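Local coordinates for protein acinetobacter secreted protease CpaA (Acinetobacter nosocomialis M2, PDB 6O38) that is a secreted zinc metalloprotease, probably exported through the type II secretion system with the help of a partner chaperone, at residues 173-178 / 184-189. Sequence-based numbering, arbitrary orientation.
Sequences YWFKYY and WVPEYI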
ATOM      1  N   TYR A 173       5.566  20.392  10.671  1.00 52.81           N
ATOM      2  CA  TYR A 173       5.416  19.875   9.316  1.00 51.89           C
ATOM      3  C   TYR A 173       6.774  19.436   8.792  1.00 51.85           C
ATOM      4  O   TYR A 173       7.762  20.165   8.932  1.00 52.57           O
ATOM      5  CB  TYR A 173       4.813  20.927   8.378  1.00 51.62           C
ATOM      6  CG  TYR A 173       3.513  21.531   8.861  1.00 51.60           C
ATOM      7  CD1 TYR A 173       2.492  20.730   9.354  1.00 51.24           C
ATOM      8  CD2 TYR A 173       3.307  22.904   8.819  1.00 51.87           C
ATOM      9  CE1 TYR A 173       1.303  21.279   9.794  1.00 51.22           C
ATOM     10  CE2 TYR A 173       2.121  23.462   9.257  1.00 51.79           C
ATOM     11  CZ  TYR A 173       1.123  22.646   9.743  1.00 51.55           C
ATOM     12  OH  TYR A 173      -0.058  23.199  10.180  1.00 51.53           O
ATOM     13  N   TRP A 174       6.821  18.251   8.191  1.00 53.36           N
ATOM     14  CA  TRP A 174       8.021  17.732   7.550  1.00 53.30           C
ATOM     15  C   TRP A 174       7.805  17.684   6.043  1.00 52.72           C
ATOM     16  O   TRP A 174       6.815  17.113   5.573  1.00 51.99           O
ATOM     17  CB  TRP A 174       8.374  16.339   8.078  1.00 52.99           C
ATOM     18  CG  TRP A 174       8.850  16.320   9.501  1.00 53.62           C
ATOM     19  CD1 TRP A 174       8.101  16.541  10.620  1.00 53.85           C
ATOM     20  CD2 TRP A 174      10.182  16.052   9.957  1.00 54.17           C
ATOM     21  NE1 TRP A 174       8.885  16.433  11.744  1.00 54.51           N
ATOM     22  CE2 TRP A 174      10.167  16.133  11.364  1.00 54.65           C
ATOM     23  CE3 TRP A 174      11.387  15.753   9.313  1.00 54.39           C
ATOM     24  CZ2 TRP A 174      11.308  15.926  12.137  1.00 55.30           C
ATOM     25  CZ3 TRP A 174      12.520  15.549  10.082  1.00 55.15           C
ATOM     26  CH2 TRP A 174      12.472  15.637  11.479  1.00 55.56           C
ATOM     27  N   PHE A 175       8.730  18.278   5.294  1.00 51.01           N
ATOM     28  CA  PHE A 175       8.671  18.310   3.840  1.00 50.85           C
ATOM     29  C   PHE A 175       9.932  17.692   3.253  1.00 51.64           C
ATOM     30  O   PHE A 175      11.019  17.804   3.825  1.00 52.68           O
ATOM     31  CB  PHE A 175       8.523  19.742   3.307  1.00 51.32           C
ATOM     32  CG  PHE A 175       7.236  20.410   3.693  1.00 50.61           C
ATOM     33  CD1 PHE A 175       6.097  20.243   2.923  1.00 49.59           C
ATOM     34  CD2 PHE A 175       7.171  21.220   4.813  1.00 51.07           C
ATOM     35  CE1 PHE A 175       4.913  20.862   3.273  1.00 49.05           C
ATOM     36  CE2 PHE A 175       5.991  21.844   5.166  1.00 50.53           C
ATOM     37  CZ  PHE A 175       4.862  21.664   4.395  1.00 49.55           C
ATOM     38  N   LYS A 176       9.777  17.044   2.101  1.00 52.30           N
ATOM     39  CA  LYS A 176      10.903  16.552   1.321  1.00 52.59           C
ATOM     40  C   LYS A 176      10.767  17.071  -0.102  1.00 52.55           C
ATOM     41  O   LYS A 176       9.686  16.994  -0.693  1.00 51.96           O
ATOM     42  CB  LYS A 176      10.972  15.021   1.332  1.00 52.14           C
ATOM     43  CG  LYS A 176      12.220  14.457   0.667  1.00 52.98           C
ATOM     44  CD  LYS A 176      12.478  13.019   1.089  1.00 52.93           C
ATOM     45  CE  LYS A 176      11.440  12.071   0.512  1.00 51.74           C
ATOM     46  NZ  LYS A 176      11.800  10.645   0.750  1.00 51.81           N
ATOM     47  N   TYR A 177      11.862  17.597  -0.645  1.00 54.19           N
ATOM     48  CA  TYR A 177      11.853  18.208  -1.968  1.00 54.56           C
ATOM     49  C   TYR A 177      12.093  17.151  -3.040  1.00 54.74           C
ATOM     50  O   TYR A 177      13.051  16.376  -2.955  1.00 55.65           O
ATOM     51  CB  TYR A 177      12.912  19.306  -2.058  1.00 56.14           C
ATOM     52  CG  TYR A 177      12.861  20.104  -3.341  1.00 56.60           C
ATOM     53  CD1 TYR A 177      11.927  21.117  -3.513  1.00 55.94           C
ATOM     54  CD2 TYR A 177      13.748  19.848  -4.378  1.00 57.81           C
ATOM     55  CE1 TYR A 177      11.876  21.852  -4.683  1.00 56.45           C
ATOM     56  CE2 TYR A 177      13.706  20.577  -5.552  1.00 58.33           C
ATOM     57  CZ  TYR A 177      12.768  21.577  -5.699  1.00 57.65           C
ATOM     58  OH  TYR A 177      12.720  22.306  -6.865  1.00 58.26           O
ATOM     59  N   TYR A 178      11.220  17.127  -4.043  1.00 54.09           N
ATOM     60  CA  TYR A 178      11.337  16.225  -5.184  1.00 54.30           C
ATOM     61  C   TYR A 178      11.682  17.060  -6.411  1.00 55.16           C
ATOM     62  O   TYR A 178      10.847  17.831  -6.898  1.00 54.63           O
ATOM     63  CB  TYR A 178      10.043  15.442  -5.402  1.00 53.06           C
ATOM     64  CG  TYR A 178       9.800  14.339  -4.396  1.00 52.55           C
ATOM     65  CD1 TYR A 178       9.488  14.631  -3.075  1.00 52.33           C
ATOM     66  CD2 TYR A 178       9.870  13.004  -4.773  1.00 52.30           C
ATOM     67  CE1 TYR A 178       9.260  13.626  -2.155  1.00 51.88           C
ATOM     68  CE2 TYR A 178       9.644  11.992  -3.860  1.00 51.76           C
ATOM     69  CZ  TYR A 178       9.339  12.308  -2.553  1.00 51.54           C
ATOM     70  OH  TYR A 178       9.112  11.303  -1.639  1.00 51.00           O
ATOM     71  N   TRP A 184       7.986  20.856  -2.854  1.00 51.32           N
ATOM     72  CA  TRP A 184       8.120  20.291  -1.518  1.00 51.04           C
ATOM     73  C   TRP A 184       6.899  19.428  -1.227  1.00 49.63           C
ATOM     74  O   TRP A 184       5.762  19.905  -1.309  1.00 48.91           O
ATOM     75  CB  TRP A 184       8.265  21.398  -0.477  1.00 51.56           C
ATOM     76  CG  TRP A 184       9.561  22.142  -0.562  1.00 53.03           C
ATOM     77  CD1 TRP A 184       9.811  23.274  -1.281  1.00 53.85           C
ATOM     78  CD2 TRP A 184      10.786  21.810   0.102  1.00 53.94           C
ATOM     79  NE1 TRP A 184      11.116  23.665  -1.109  1.00 55.27           N
ATOM     80  CE2 TRP A 184      11.736  22.782  -0.264  1.00 55.40           C
ATOM     81  CE3 TRP A 184      11.171  20.782   0.969  1.00 53.79           C
ATOM     82  CZ2 TRP A 184      13.048  22.759   0.206  1.00 57.07           C
ATOM     83  CZ3 TRP A 184      12.473  20.760   1.435  1.00 55.11           C
ATOM     84  CH2 TRP A 184      13.396  21.743   1.053  1.00 56.90           C
ATOM     85  N   VAL A 185       7.128  18.170  -0.891  1.00 49.96           N
ATOM     86  CA  VAL A 185       6.065  17.186  -0.694  1.00 48.71           C
ATOM     87  C   VAL A 185       5.960  16.887   0.794  1.00 48.44           C
ATOM     88  O   VAL A 185       6.978  16.581   1.426  1.00 49.12           O
ATOM     89  CB  VAL A 185       6.329  15.894  -1.490  1.00 48.52           C
ATOM     90  CG1 VAL A 185       5.289  14.844  -1.154  1.00 47.31           C
ATOM     91  CG2 VAL A 185       6.332  16.186  -2.983  1.00 48.83           C
ATOM     92  N   PRO A 186       4.770  16.969   1.391  1.00 49.42           N
ATOM     93  CA  PRO A 186       4.636  16.657   2.820  1.00 49.45           C
ATOM     94  C   PRO A 186       4.865  15.175   3.081  1.00 48.99           C
ATOM     95  O   PRO A 186       4.257  14.316   2.438  1.00 48.30           O
ATOM     96  CB  PRO A 186       3.195  17.073   3.150  1.00 49.01           C
ATOM     97  CG  PRO A 186       2.718  17.875   1.975  1.00 48.76           C
ATOM     98  CD  PRO A 186       3.502  17.413   0.792  1.00 48.87           C
ATOM     99  N   GLU A 187       5.752  14.882   4.031  1.00 51.86           N
ATOM    100  CA  GLU A 187       6.039  13.512   4.433  1.00 51.39           C
ATOM    101  C   GLU A 187       5.491  13.156   5.805  1.00 51.00           C
ATOM    102  O   GLU A 187       5.182  11.988   6.046  1.00 50.13           O
ATOM    103  CB  GLU A 187       7.552  13.253   4.420  1.00 52.22           C
ATOM    104  CG  GLU A 187       8.180  13.261   3.031  1.00 52.77           C
ATOM    105  CD  GLU A 187       7.756  12.077   2.175  1.00 52.28           C
ATOM    106  OE1 GLU A 187       8.065  12.079   0.965  1.00 52.58           O
ATOM    107  OE2 GLU A 187       7.114  11.145   2.706  1.00 51.63           O
ATOM    108  N   TYR A 188       5.363  14.130   6.703  1.00 50.38           N
ATOM    109  CA  TYR A 188       4.729  13.909   7.996  1.00 50.12           C
ATOM    110  C   TYR A 188       4.074  15.203   8.448  1.00 50.80           C
ATOM    111  O   TYR A 188       4.709  16.261   8.433  1.00 51.76           O
ATOM    112  CB  TYR A 188       5.737  13.428   9.045  1.00 50.45           C
ATOM    113  CG  TYR A 188       5.141  13.305  10.431  1.00 50.45           C
ATOM    114  CD1 TYR A 188       4.378  12.199  10.783  1.00 49.38           C
ATOM    115  CD2 TYR A 188       5.336  14.296  11.383  1.00 51.50           C
ATOM    116  CE1 TYR A 188       3.827  12.084  12.046  1.00 49.40           C
ATOM    117  CE2 TYR A 188       4.790  14.190  12.649  1.00 51.54           C
ATOM    118  CZ  TYR A 188       4.037  13.082  12.975  1.00 50.52           C
ATOM    119  OH  TYR A 188       3.492  12.973  14.233  1.00 50.56           O
ATOM    120  N   ILE A 189       2.810  15.112   8.852  1.00 47.38           N
ATOM    121  CA  ILE A 189       2.048  16.250   9.349  1.00 48.02           C
ATOM    122  C   ILE A 189       1.584  15.919  10.759  1.00 47.89           C
ATOM    123  O   ILE A 189       0.832  14.957  10.959  1.00 46.74           O
ATOM    124  CB  ILE A 189       0.851  16.578   8.443  1.00 47.47           C
ATOM    125  CG1 ILE A 189       1.316  16.831   7.007  1.00 47.50           C
ATOM    126  CG2 ILE A 189       0.087  17.778   8.983  1.00 48.13           C
ATOM    127  CD1 ILE A 189       2.141  18.086   6.842  1.00 48.48           C
TER
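Y177 and W184 meet near the turn end of an antiparallel beta hairpin, strands 173-178 and 184-189, within one of the StcE-type beta-sandwich domains of the protease. The tyrosine presents an edge to the indole, edge-to-face with the planes at 60°, its CD1 lying 3.6 Å from NE1 of W184, while Y177 CB sits squarely over the six-membered ring of the same indole, a CH-pi contact 3.7 Å from the centroid. With Y177 CG anti to its own N (chi1 -173°), the phenol extends beyond CB so that its CD1 edge comes over the five-membered ring, toward the rim. F175 CB also abuts this indole at CE3, and farther along the same face F175 CE1 touches P186 CG and Y173 CD1 touches I189 CD1.

On the opposite face, Y178 lays CD1 against V185 CG2 and donates its OH to E187 OE1 at 2.9 Å, the carboxylate nearly coplanar with the phenol ring. K176 runs beside this pair, but its NZ stays 4.0 Å from E187 OE1, short of a salt bridge although the charges should still attract.

E187 and Y188 together face W174 in a classic beta bulge; the extra residue shifts the register by one and brings Y188 onto the same face as W174. The W174 carbonyl accepts E187 N, the W174 amide donates to Y188 O, and K176 and V185 exchange a reciprocal pair of backbone bonds nearer the turn. At the bulge itself, W174 CD1 rests 3.6 Å from CD2 of Y188, at the edge of the tyrosine ring.

Outside the hairpin, strand 141-146 pairs with strand 172-178, and F165 meets the rings of both F175 and Y173 edge-to-face. The indole of W184 is fixed at its polar end too: NE1 donates to the carbonyl of P133.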